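Local structure of siderophore enterobactin esterase (Emericella nidulans, 6GUO) at residues L65-T70 with P290-G295; F170-L175 with Y185-P190; R204-G209 with S268-K273; N257-Y262 with L274-Y279. The protein hydrolyses the ester bonds of the bacterial siderophore enterobactin, yielding N-(2,3-dihydroxybenzoyl)-L-serine units so that its iron can be released inside the cell. All coordinates share one frame; numbering follows the deposited sequence. Where two conformers were deposited one is given.

Contact 1: residues L65-T70 with P290-G295; sequences LTATET and PALSGG
Two helical segments, 65-70 and 290-295, run in roughly the same direction at 42°, their axes 9.6 Å apart. In this alpha/beta-hydrolase fold they belong to helices 60-77 and 288-301, the first and last long helices of the chain, and they pack side by side where the second subunit covers the chain. Leu292 makes the main apolar approach. With CG anti to the backbone N (chi1 179°), it extends across the groove so that CD2 sits 3.8 Å from both Thr66 CB and Thr66 CG2, the two side chains crossing obliquely. The same CD2 lies 4.3 Å from Ala67 CB, so a single methyl tip serves two consecutive residues of the facing helix. The methyl of Thr66 can meet it because CG2 is anti to the backbone N. The hydroxyl OG1, beside that N, is thereby left for Glu69 of the second subunit, and the helix takes part in the dimer interface as well as the core. One turn on, Thr70 CG2 comes within 4.0 Å of Ser293 CA. The hydroxyls of Thr70 and Ser293 face each other at 3.6 Å between OG1 and OG, but each is bonded within its own helix, Ser293 OG to Gly289 O. Two donors grip the Thr66 carbonyl oxygen: Thr70 N at 3.0 Å, and Thr70 OG1 at 2.7 Å, reaching it from above the carbonyl plane.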
loop_
_atom_site.group_PDB
_atom_site.type_symbol
_atom_site.label_atom_id
_atom_site.label_comp_id
_atom_site.label_asym_id
_atom_site.label_seq_id
_atom_site.Cartn_x
_atom_site.Cartn_y
_atom_site.Cartn_z
ATOM N N LEU A 65 -1.272 -0.473 -8.389
ATOM C CA LEU A 65 0.016 -0.994 -7.938
ATOM C C LEU A 65 -0.033 -1.485 -6.487
ATOM O O LEU A 65 0.561 -2.515 -6.167
ATOM C CB LEU A 65 1.120 0.054 -8.129
ATOM C CG LEU A 65 1.367 0.556 -9.559
ATOM C CD1 LEU A 65 2.401 1.672 -9.555
ATOM C CD2 LEU A 65 1.807 -0.567 -10.489
ATOM N N THR A 66 -0.768 -0.772 -5.633
ATOM C CA THR A 66 -0.917 -1.137 -4.220
ATOM C C THR A 66 -1.691 -2.439 -4.101
ATOM O O THR A 66 -1.295 -3.321 -3.354
ATOM C CB THR A 66 -1.641 -0.028 -3.415
ATOM O OG1 THR A 66 -0.884 1.187 -3.487
ATOM C CG2 THR A 66 -1.816 -0.419 -1.936
ATOM N N ALA A 67 -2.795 -2.555 -4.835
ATOM C CA ALA A 67 -3.580 -3.793 -4.828
ATOM C C ALA A 67 -2.736 -4.965 -5.334
ATOM O O ALA A 67 -2.716 -6.035 -4.727
ATOM C CB ALA A 67 -4.827 -3.633 -5.677
ATOM N N THR A 68 -2.020 -4.741 -6.434
ATOM C CA THR A 68 -1.167 -5.767 -7.032
ATOM C C THR A 68 -0.137 -6.295 -6.029
ATOM O O THR A 68 -0.017 -7.507 -5.821
ATOM C CB THR A 68 -0.476 -5.218 -8.291
ATOM O OG1 THR A 68 -1.478 -4.916 -9.275
ATOM C CG2 THR A 68 0.536 -6.214 -8.863
ATOM N N GLU A 69 0.586 -5.383 -5.393
ATOM C CA GLU A 69 1.659 -5.798 -4.494
ATOM C C GLU A 69 1.152 -6.425 -3.199
ATOM O O GLU A 69 1.752 -7.382 -2.712
ATOM C CB GLU A 69 2.586 -4.642 -4.189
ATOM C CG GLU A 69 3.932 -5.110 -3.674
ATOM C CD GLU A 69 4.953 -4.014 -3.748
ATOM O OE1 GLU A 69 4.810 -3.063 -2.962
ATOM O OE2 GLU A 69 5.869 -4.089 -4.598
ATOM N N THR A 70 0.061 -5.897 -2.646
ATOM C CA THR A 70 -0.553 -6.497 -1.465
ATOM C C THR A 70 -0.908 -7.960 -1.721
ATOM O O THR A 70 -0.623 -8.828 -0.892
ATOM C CB THR A 70 -1.821 -5.737 -1.023
ATOM O OG1 THR A 70 -1.525 -4.343 -0.873
ATOM C CG2 THR A 70 -2.333 -6.286 0.290
ATOM N N PRO A 290 -3.801 1.781 3.790
ATOM C CA PRO A 290 -4.315 0.846 4.801
ATOM C C PRO A 290 -5.684 0.245 4.478
ATOM O O PRO A 290 -5.879 -0.960 4.678
ATOM C CB PRO A 290 -4.398 1.698 6.073
ATOM C CG PRO A 290 -3.402 2.783 5.874
ATOM C CD PRO A 290 -3.319 3.034 4.396
ATOM N N ALA A 291 -6.609 1.068 3.979
ATOM C CA ALA A 291 -7.964 0.600 3.658
ATOM C C ALA A 291 -7.986 -0.349 2.459
ATOM O O ALA A 291 -8.750 -1.319 2.450
ATOM C CB ALA A 291 -8.901 1.774 3.429
ATOM N N LEU A 292 -7.156 -0.073 1.453
ATOM C CA LEU A 292 -7.032 -0.967 0.299
ATOM C C LEU A 292 -6.376 -2.279 0.711
ATOM O O LEU A 292 -6.902 -3.352 0.414
ATOM C CB LEU A 292 -6.261 -0.304 -0.839
ATOM C CG LEU A 292 -6.025 -1.130 -2.110
ATOM C CD1 LEU A 292 -7.292 -1.793 -2.649
ATOM C CD2 LEU A 292 -5.423 -0.222 -3.159
ATOM N N SER A 293 -5.251 -2.187 1.422
ATOM C CA SER A 293 -4.580 -3.375 1.949
ATOM C C SER A 293 -5.542 -4.205 2.793
ATOM O O SER A 293 -5.644 -5.417 2.614
ATOM C CB SER A 293 -3.355 -2.994 2.787
ATOM O OG SER A 293 -2.358 -2.387 1.987
ATOM N N GLY A 294 -6.249 -3.539 3.705
ATOM C CA GLY A 294 -7.237 -4.187 4.571
ATOM C C GLY A 294 -8.382 -4.842 3.818
ATOM O O GLY A 294 -8.820 -5.939 4.176
ATOM N N GLY A 295 -8.870 -4.168 2.778
ATOM C CA GLY A 295 -9.904 -4.726 1.898
ATOM C C GLY A 295 -9.441 -5.972 1.160
ATOM O O GLY A 295 -10.195 -6.942 1.042
#

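Contact 2: residues F170-L175 with Y185-P190; sequences FALHAL and YLAASP
The ring of Tyr185 forms the tight end of this contact, packed against the helix segment 170-175 where strand 185-188 passes it. Leu175 CB, set by the backbone, stands almost over the ring centre, 3.9 Å from the centroid and 8° off the normal, a CH-pi contact. With CG anti to the backbone N (chi1 171°), Leu175 CD1 reaches along the same face to the CD2-CE2 side of the ring, 3.9 Å from Tyr185 CE2. Ala174 CB closes in at the ring edge near its plane, 3.8 Å from Tyr185 CE1, and Ala171 O comes 3.5 Å from Tyr185 CD1. The phenol oxygen has polar partners beyond the two segments, Pro179 O and Phe182 N, which help to fix the ring. At Ala171 and Ala187 the backbones come nearest, though only their two methyls meet, CB to CB at 4.2 Å. The loose side is at Leu186, which turns its side chain away from the helix. It does not open to solvent, since every touching residue is buried. Past the strand, Leu172 CD1 meets Pro190 CB at 3.6 Å while its sister methyl CD2 rests 3.9 Å from Ala187 CB, so one leucine straddles strand and loop. Helix and strand, at 144°, complete the beta-alpha-beta unit whose turn from strand 156-164 into helix 166-177 carries a GxSxG sequence, consistent with the nucleophile elbow of alpha/beta-hydrolases.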
loop_
_atom_site.group_PDB
_atom_site.type_symbol
_atom_site.label_atom_id
_atom_site.label_comp_id
_atom_site.label_asym_id
_atom_site.label_seq_id
_atom_site.Cartn_x
_atom_site.Cartn_y
_atom_site.Cartn_z
ATOM N N PHE A 170 -19.625 5.171 -5.305
ATOM C CA PHE A 170 -19.886 4.321 -6.467
ATOM C C PHE A 170 -20.110 2.861 -6.074
ATOM O O PHE A 170 -21.064 2.241 -6.533
ATOM C CB PHE A 170 -18.736 4.442 -7.476
ATOM C CG PHE A 170 -18.900 3.588 -8.699
ATOM C CD1 PHE A 170 -19.703 4.015 -9.759
ATOM C CD2 PHE A 170 -18.253 2.361 -8.803
ATOM C CE1 PHE A 170 -19.857 3.229 -10.889
ATOM C CE2 PHE A 170 -18.406 1.570 -9.935
ATOM C CZ PHE A 170 -19.213 2.006 -10.981
ATOM N N ALA A 171 -19.233 2.329 -5.225
ATOM C CA ALA A 171 -19.377 0.970 -4.692
ATOM C C ALA A 171 -20.713 0.766 -3.973
ATOM O O ALA A 171 -21.394 -0.246 -4.196
ATOM C CB ALA A 171 -18.220 0.634 -3.765
ATOM N N LEU A 172 -21.090 1.726 -3.130
ATOM C CA LEU A 172 -22.385 1.685 -2.441
ATOM C C LEU A 172 -23.557 1.738 -3.418
ATOM O O LEU A 172 -24.516 0.964 -3.287
ATOM C CB LEU A 172 -22.497 2.816 -1.413
ATOM C CG LEU A 172 -21.551 2.707 -0.204
ATOM C CD1 LEU A 172 -21.721 3.907 0.712
ATOM C CD2 LEU A 172 -21.759 1.412 0.570
ATOM N N HIS A 173 -23.476 2.634 -4.401
ATOM C CA HIS A 173 -24.494 2.706 -5.457
ATOM C C HIS A 173 -24.667 1.366 -6.192
ATOM O O HIS A 173 -25.796 0.928 -6.420
ATOM C CB HIS A 173 -24.173 3.828 -6.447
ATOM C CG HIS A 173 -25.124 3.893 -7.597
ATOM N ND1 HIS A 173 -26.429 4.311 -7.455
ATOM C CD2 HIS A 173 -24.975 3.557 -8.898
ATOM C CE1 HIS A 173 -27.036 4.249 -8.626
ATOM N NE2 HIS A 173 -26.176 3.792 -9.518
ATOM N N ALA A 174 -23.554 0.717 -6.536
ATOM C CA ALA A 174 -23.588 -0.599 -7.170
ATOM C C ALA A 174 -24.294 -1.613 -6.271
ATOM O O ALA A 174 -25.231 -2.276 -6.709
ATOM C CB ALA A 174 -22.181 -1.070 -7.508
ATOM N N LEU A 175 -23.867 -1.699 -5.007
ATOM C CA LEU A 175 -24.512 -2.582 -4.020
ATOM C C LEU A 175 -26.034 -2.369 -3.909
ATOM O O LEU A 175 -26.803 -3.331 -3.970
ATOM C CB LEU A 175 -23.864 -2.412 -2.635
ATOM C CG LEU A 175 -24.532 -3.086 -1.430
ATOM C CD1 LEU A 175 -24.620 -4.589 -1.621
ATOM C CD2 LEU A 175 -23.781 -2.754 -0.150
ATOM N N TYR A 185 -18.179 -5.835 -1.902
ATOM C CA TYR A 185 -18.054 -4.395 -2.108
ATOM C C TYR A 185 -17.184 -3.835 -1.003
ATOM O O TYR A 185 -17.411 -4.101 0.175
ATOM C CB TYR A 185 -19.423 -3.727 -2.093
ATOM C CG TYR A 185 -20.342 -4.282 -3.151
ATOM C CD1 TYR A 185 -20.516 -3.625 -4.363
ATOM C CD2 TYR A 185 -21.024 -5.484 -2.948
ATOM C CE1 TYR A 185 -21.352 -4.141 -5.341
ATOM C CE2 TYR A 185 -21.860 -6.005 -3.919
ATOM C CZ TYR A 185 -22.018 -5.328 -5.114
ATOM O OH TYR A 185 -22.842 -5.848 -6.081
ATOM N N LEU A 186 -16.178 -3.074 -1.401
ATOM C CA LEU A 186 -15.231 -2.478 -0.479
ATOM C C LEU A 186 -15.349 -0.977 -0.688
ATOM O O LEU A 186 -14.840 -0.433 -1.667
ATOM C CB LEU A 186 -13.822 -3.000 -0.768
ATOM C CG LEU A 186 -13.670 -4.524 -0.773
ATOM C CD1 LEU A 186 -12.321 -4.914 -1.348
ATOM C CD2 LEU A 186 -13.836 -5.099 0.627
ATOM N N ALA A 187 -16.085 -0.331 0.213
ATOM C CA ALA A 187 -16.366 1.098 0.138
ATOM C C ALA A 187 -15.524 1.820 1.185
ATOM O O ALA A 187 -15.874 1.849 2.366
ATOM C CB ALA A 187 -17.847 1.350 0.371
ATOM N N ALA A 188 -14.419 2.402 0.735
ATOM C CA ALA A 188 -13.457 3.074 1.609
ATOM C C ALA A 188 -13.726 4.576 1.630
ATOM O O ALA A 188 -13.790 5.213 0.579
ATOM C CB ALA A 188 -12.046 2.781 1.135
ATOM N N SER A 189 -13.910 5.132 2.828
ATOM C CA SER A 189 -14.243 6.548 3.010
ATOM C C SER A 189 -15.309 7.023 2.022
ATOM O O SER A 189 -15.113 8.016 1.343
ATOM C CB SER A 189 -12.976 7.395 2.860
ATOM O OG SER A 189 -11.955 6.906 3.709
ATOM N N PRO A 190 -16.437 6.303 1.928
ATOM C CA PRO A 190 -17.415 6.631 0.889
ATOM C C PRO A 190 -18.017 8.014 1.109
ATOM O O PRO A 190 -18.308 8.381 2.250
ATOM C CB PRO A 190 -18.481 5.548 1.059
ATOM C CG PRO A 190 -18.392 5.177 2.500
ATOM C CD PRO A 190 -16.926 5.230 2.810
#

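Contact 3: residues R204-G209 with S268-K273; sequences RRFISG and SGRLCK
Arg270 carries this surface contact, folding its chain back against the end of helix 199-208 from the loop that follows helix 254-268. Its CB lies 4.0 Å from Phe206 CE2, at the rim of the ring. Bends at chi2 and at chi3 (62°) then swing the chain past the backbone of the helix: CG runs by Ile207 O, CD comes 3.3 Å from Phe206 O, and NE passes that oxygen at 3.9 Å. At the tip the guanidinium lies over one face of the Phe206 phenyl, the planes 24° apart and CZ 4.2 Å from the ring centroid, a stacked cation-pi pair. NH1 is the atom nearest the ring, 3.4 Å from Phe206 CE1. The same nitrogen donates to Phe206 O at 2.7 Å, along a lone pair and in the guanidinium plane, with an N-H...O angle of 161°. Gly209 O sits over the opposite face of the guanidinium, and NH2 adds a weak bond to Phe213 O. Leu271 CD2 rests 3.8 Å from Phe206 CZ, and Ile207 CG2 packs 3.7 Å from Ser268 CB. Ser268 OG accepts from Arg270 N in an ST turn and also bonds to Leu265 O, steadying the loop. One residue thus grips Phe206 twice, by its ring and by its carbonyl; a positive charge beside carbonyl oxygens at a helix C-terminal end is probably favourable electrostatically.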
loop_
_atom_site.group_PDB
_atom_site.type_symbol
_atom_site.label_atom_id
_atom_site.label_comp_id
_atom_site.label_asym_id
_atom_site.label_seq_id
_atom_site.Cartn_x
_atom_site.Cartn_y
_atom_site.Cartn_z
ATOM N N ARG A 204 -31.931 2.783 1.762
ATOM C CA ARG A 204 -33.224 2.440 2.373
ATOM C C ARG A 204 -34.151 1.675 1.429
ATOM O O ARG A 204 -34.904 0.812 1.879
ATOM C CB ARG A 204 -33.902 3.693 2.941
ATOM C CG ARG A 204 -33.262 4.136 4.250
ATOM C CD ARG A 204 -33.325 5.634 4.490
ATOM N NE ARG A 204 -32.362 6.030 5.522
ATOM C CZ ARG A 204 -31.982 7.283 5.787
ATOM N NH1 ARG A 204 -32.473 8.318 5.103
ATOM N NH2 ARG A 204 -31.092 7.504 6.754
ATOM N N ARG A 205 -34.092 1.986 0.134
ATOM C CA ARG A 205 -34.791 1.193 -0.890
ATOM C C ARG A 205 -34.217 -0.229 -0.948
ATOM O O ARG A 205 -34.969 -1.201 -1.050
ATOM C CB ARG A 205 -34.706 1.875 -2.263
ATOM C CG ARG A 205 -35.362 1.111 -3.409
ATOM C CD ARG A 205 -35.507 1.983 -4.647
ATOM N NE ARG A 205 -35.947 1.222 -5.822
ATOM C CZ ARG A 205 -35.154 0.543 -6.662
ATOM N NH1 ARG A 205 -33.830 0.492 -6.495
ATOM N NH2 ARG A 205 -35.700 -0.102 -7.692
ATOM N N PHE A 206 -32.891 -0.339 -0.876
ATOM C CA PHE A 206 -32.225 -1.640 -0.799
ATOM C C PHE A 206 -32.632 -2.401 0.463
ATOM O O PHE A 206 -32.935 -3.588 0.396
ATOM C CB PHE A 206 -30.699 -1.486 -0.862
ATOM C CG PHE A 206 -29.948 -2.755 -0.573
ATOM C CD1 PHE A 206 -29.742 -3.700 -1.572
ATOM C CD2 PHE A 206 -29.448 -3.009 0.703
ATOM C CE1 PHE A 206 -29.050 -4.874 -1.307
ATOM C CE2 PHE A 206 -28.761 -4.181 0.974
ATOM C CZ PHE A 206 -28.559 -5.114 -0.032
ATOM N N ILE A 207 -32.628 -1.715 1.606
ATOM C CA ILE A 207 -33.057 -2.317 2.878
ATOM C C ILE A 207 -34.503 -2.837 2.792
ATOM O O ILE A 207 -34.795 -3.919 3.301
ATOM C CB ILE A 207 -32.864 -1.337 4.068
ATOM C CG1 ILE A 207 -31.369 -1.220 4.402
ATOM C CG2 ILE A 207 -33.626 -1.793 5.314
ATOM C CD1 ILE A 207 -30.989 0.022 5.179
ATOM N N SER A 208 -35.382 -2.077 2.139
ATOM C CA SER A 208 -36.788 -2.468 1.966
ATOM C C SER A 208 -36.959 -3.638 0.996
ATOM O O SER A 208 -37.473 -4.692 1.378
ATOM C CB SER A 208 -37.625 -1.278 1.488
ATOM O OG SER A 208 -37.644 -0.257 2.467
ATOM N N GLY A 209 -36.531 -3.441 -0.251
ATOM C CA GLY A 209 -36.682 -4.448 -1.306
ATOM C C GLY A 209 -35.660 -5.566 -1.200
ATOM O O GLY A 209 -36.015 -6.740 -1.095
ATOM N N SER A 268 -30.824 -4.408 9.347
ATOM C CA SER A 268 -31.660 -4.953 8.267
ATOM C C SER A 268 -31.460 -6.457 8.064
ATOM O O SER A 268 -32.397 -7.161 7.688
ATOM C CB SER A 268 -31.396 -4.223 6.941
ATOM O OG SER A 268 -30.207 -4.686 6.311
ATOM N N GLY A 269 -30.232 -6.930 8.281
ATOM C CA GLY A 269 -29.874 -8.329 8.052
ATOM C C GLY A 269 -29.851 -8.739 6.587
ATOM O O GLY A 269 -29.890 -9.929 6.280
ATOM N N ARG A 270 -29.767 -7.758 5.686
ATOM C CA ARG A 270 -29.817 -8.012 4.244
ATOM C C ARG A 270 -28.456 -8.380 3.645
ATOM O O ARG A 270 -28.395 -8.824 2.498
ATOM C CB ARG A 270 -30.415 -6.807 3.501
ATOM C CG ARG A 270 -31.944 -6.761 3.506
ATOM C CD ARG A 270 -32.485 -6.363 2.139
ATOM N NE ARG A 270 -32.111 -7.350 1.121
ATOM C CZ ARG A 270 -32.014 -7.126 -0.193
ATOM N NH1 ARG A 270 -32.266 -5.928 -0.722
ATOM N NH2 ARG A 270 -31.653 -8.128 -0.995
ATOM N N LEU A 271 -27.375 -8.194 4.405
ATOM C CA LEU A 271 -26.036 -8.559 3.952
ATOM C C LEU A 271 -25.567 -9.868 4.583
ATOM O O LEU A 271 -25.830 -10.138 5.756
ATOM C CB LEU A 271 -25.046 -7.428 4.254
ATOM C CG LEU A 271 -25.449 -6.047 3.715
ATOM C CD1 LEU A 271 -24.383 -5.028 4.060
ATOM C CD2 LEU A 271 -25.689 -6.051 2.213
ATOM N N CYS A 272 -24.881 -10.671 3.772
ATOM C CA CYS A 272 -24.309 -11.958 4.184
ATOM C C CYS A 272 -23.196 -11.757 5.211
ATOM O O CYS A 272 -23.091 -12.501 6.191
ATOM C CB CYS A 272 -23.759 -12.692 2.952
ATOM S SG CYS A 272 -22.772 -14.164 3.289
ATOM N N LYS A 273 -22.358 -10.758 4.956
ATOM C CA LYS A 273 -21.333 -10.333 5.896
ATOM C C LYS A 273 -21.145 -8.828 5.764
ATOM O O LYS A 273 -21.180 -8.284 4.658
ATOM C CB LYS A 273 -20.012 -11.054 5.637
ATOM C CG LYS A 273 -19.026 -10.898 6.782
ATOM C CD LYS A 273 -17.653 -11.453 6.463
ATOM C CE LYS A 273 -16.742 -11.301 7.670
ATOM N NZ LYS A 273 -15.363 -11.793 7.412
#

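Contact 4: residues N257-Y262 with L274-Y279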
loop_
_atom_site.group_PDB
_atom_site.type_symbol
_atom_site.label_atom_id
_atom_site.label_comp_id
_atom_site.label_asym_id
_atom_site.label_seq_id
_atom_site.Cartn_x
_atom_site.Cartn_y
_atom_site.Cartn_z
ATOM N N ASN A 257 -21.408 9.207 9.426
ATOM C CA ASN A 257 -22.179 8.682 8.284
ATOM C C ASN A 257 -21.871 7.199 8.030
ATOM O O ASN A 257 -22.789 6.405 7.819
ATOM C CB ASN A 257 -21.943 9.494 6.997
ATOM C CG ASN A 257 -22.667 10.835 6.988
ATOM O OD1 ASN A 257 -23.507 11.119 7.841
ATOM N ND2 ASN A 257 -22.342 11.673 6.003
ATOM N N CYS A 258 -20.589 6.831 8.066
ATOM C CA CYS A 258 -20.183 5.430 7.900
ATOM C C CYS A 258 -20.733 4.523 8.990
ATOM O O CYS A 258 -21.304 3.470 8.691
ATOM C CB CYS A 258 -18.664 5.288 7.882
ATOM S SG CYS A 258 -17.918 5.780 6.329
ATOM N N GLU A 259 -20.539 4.929 10.246
ATOM C CA GLU A 259 -20.996 4.140 11.398
ATOM C C GLU A 259 -22.516 3.967 11.401
ATOM O O GLU A 259 -23.021 2.883 11.701
ATOM C CB GLU A 259 -20.534 4.769 12.723
ATOM C CG GLU A 259 -19.045 4.597 13.025
ATOM C CD GLU A 259 -18.643 3.177 13.419
ATOM O OE1 GLU A 259 -17.425 2.901 13.437
ATOM O OE2 GLU A 259 -19.517 2.331 13.711
ATOM N N GLU A 260 -23.237 5.030 11.054
ATOM C CA GLU A 260 -24.703 4.974 10.986
ATOM C C GLU A 260 -25.200 4.102 9.839
ATOM O O GLU A 260 -26.163 3.354 10.012
ATOM C CB GLU A 260 -25.307 6.378 10.907
ATOM C CG GLU A 260 -25.340 7.072 12.261
ATOM C CD GLU A 260 -25.422 8.580 12.169
ATOM O OE1 GLU A 260 -25.929 9.108 11.155
ATOM O OE2 GLU A 260 -24.970 9.249 13.125
ATOM N N LEU A 261 -24.544 4.186 8.681
ATOM C CA LEU A 261 -24.877 3.306 7.551
ATOM C C LEU A 261 -24.616 1.848 7.904
ATOM O O LEU A 261 -25.446 0.976 7.616
ATOM C CB LEU A 261 -24.091 3.684 6.291
ATOM C CG LEU A 261 -24.370 2.834 5.041
ATOM C CD1 LEU A 261 -25.842 2.884 4.654
ATOM C CD2 LEU A 261 -23.501 3.287 3.882
ATOM N N TYR A 262 -23.464 1.587 8.520
ATOM C CA TYR A 262 -23.154 0.260 9.056
ATOM C C TYR A 262 -24.276 -0.249 9.964
ATOM O O TYR A 262 -24.770 -1.367 9.780
ATOM C CB TYR A 262 -21.821 0.271 9.819
ATOM C CG TYR A 262 -21.563 -0.992 10.605
ATOM C CD1 TYR A 262 -21.044 -2.126 9.987
ATOM C CD2 TYR A 262 -21.847 -1.060 11.973
ATOM C CE1 TYR A 262 -20.807 -3.288 10.705
ATOM C CE2 TYR A 262 -21.620 -2.221 12.695
ATOM C CZ TYR A 262 -21.099 -3.332 12.056
ATOM O OH TYR A 262 -20.869 -4.486 12.765
ATOM N N LEU A 274 -20.937 -8.173 6.899
ATOM C CA LEU A 274 -20.831 -6.726 6.965
ATOM C C LEU A 274 -19.785 -6.355 8.015
ATOM O O LEU A 274 -19.776 -6.914 9.104
ATOM C CB LEU A 274 -22.195 -6.135 7.309
ATOM C CG LEU A 274 -22.299 -4.639 7.592
ATOM C CD1 LEU A 274 -21.854 -3.808 6.402
ATOM C CD2 LEU A 274 -23.720 -4.292 8.005
ATOM N N GLU A 275 -18.902 -5.423 7.671
ATOM C CA GLU A 275 -17.819 -5.009 8.555
ATOM C C GLU A 275 -17.557 -3.524 8.354
ATOM O O GLU A 275 -17.650 -3.019 7.237
ATOM C CB GLU A 275 -16.561 -5.836 8.248
ATOM C CG GLU A 275 -15.286 -5.409 8.967
ATOM C CD GLU A 275 -14.172 -6.440 8.845
ATOM O OE1 GLU A 275 -14.343 -7.578 9.331
ATOM O OE2 GLU A 275 -13.118 -6.118 8.267
ATOM N N VAL A 276 -17.253 -2.833 9.449
ATOM C CA VAL A 276 -16.798 -1.448 9.408
ATOM C C VAL A 276 -15.477 -1.371 10.167
ATOM O O VAL A 276 -15.321 -2.008 11.215
ATOM C CB VAL A 276 -17.846 -0.447 9.968
ATOM C CG1 VAL A 276 -18.152 -0.690 11.442
ATOM C CG2 VAL A 276 -17.388 0.994 9.744
ATOM N N LYS A 277 -14.536 -0.599 9.630
ATOM C CA LYS A 277 -13.222 -0.410 10.252
ATOM C C LYS A 277 -12.873 1.074 10.279
ATOM O O LYS A 277 -12.860 1.734 9.238
ATOM C CB LYS A 277 -12.152 -1.199 9.484
ATOM C CG LYS A 277 -10.705 -0.970 9.923
ATOM C CD LYS A 277 -10.440 -1.418 11.353
ATOM C CE LYS A 277 -9.074 -0.950 11.848
ATOM N NZ LYS A 277 -7.959 -1.839 11.433
ATOM N N GLU A 278 -12.599 1.585 11.476
ATOM C CA GLU A 278 -12.050 2.918 11.658
ATOM C C GLU A 278 -10.542 2.766 11.742
ATOM O O GLU A 278 -10.050 2.030 12.601
ATOM C CB GLU A 278 -12.573 3.553 12.948
ATOM C CG GLU A 278 -11.971 4.917 13.265
ATOM C CD GLU A 278 -12.630 5.595 14.452
ATOM O OE1 GLU A 278 -12.599 6.841 14.514
ATOM O OE2 GLU A 278 -13.171 4.891 15.330
ATOM N N TYR A 279 -9.818 3.454 10.864
ATOM C CA TYR A 279 -8.355 3.440 10.885
ATOM C C TYR A 279 -7.861 4.618 11.718
ATOM O O TYR A 279 -7.976 5.767 11.301
ATOM C CB TYR A 279 -7.784 3.482 9.462
ATOM C CG TYR A 279 -7.924 2.165 8.741
ATOM C CD1 TYR A 279 -6.983 1.159 8.918
ATOM C CD2 TYR A 279 -9.009 1.910 7.899
ATOM C CE1 TYR A 279 -7.100 -0.059 8.275
ATOM C CE2 TYR A 279 -9.138 0.688 7.252
ATOM C CZ TYR A 279 -8.181 -0.294 7.446
ATOM O OH TYR A 279 -8.285 -1.506 6.824
HETATM O O HOH W 1 -17.585 -4.461 11.897
HETATM O O HOH W 2 -21.252 -6.819 11.353
#
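Helix segment 257-262 and strand segment 274-279 run nearly antiparallel at 161°, with 9.1 Å between their axes. Tyr262 bridges them: CG is anti to the backbone N (chi1 170°), laying the ring across the strand. Val276 CG1, in the crowded position between its own N and carbonyl carbon (chi1 63°), points into the middle of one ring face, 3.5 Å from the centroid in a CH-pi contact. Leu274 CG approaches the ring obliquely, 3.7 Å from Tyr262 CD1, and the carboxylate of Glu259 comes no nearer than 4.0 Å, from OE2 to Val276 CG1. The phenol oxygen is tied to the strand through water. Water 2 lies 2.8 Å from Tyr262 OH and donates to Leu274 O at 2.7 Å; water 1 accepts from Val276 N at 3.0 Å and holds Tyr262 OH only weakly. These backbone groups lie along the outer edge of strand 273-279, the last of this chain's sheet, so solvent serves where a further strand would otherwise bond. Along its inner edge the backbone of Glu275 and Lys277 pairs with strand 219-225, helix 254-268 lies on one face, and helix 288-301 meets Glu275 and Tyr279 on the other.

How the contacts relate
Contacts 1 and 2 are buried core and contacts 3 and 4 lie at the surface. The buried pair relies on apolar side chains, contact 3 on a guanidinium stack and its hydrogen bond, and contact 4 combines a CH-pi contact, like that of contact 2, with water bridges. Contacts 2 and 4 both lie against the same sheet and meet, Leu172 CD1 lying 3.7 Å from Leu261 CD2. The loop 268-273 leads from the helix of contact 4 into its strand, and Leu175 of contact 2 touches both Phe206 and Leu271. Contact 1 encloses the other three along the chain and joins contact 4 through Tyr279 OH, probably hydrogen-bonded to Pro290 O; both reach the second subunit.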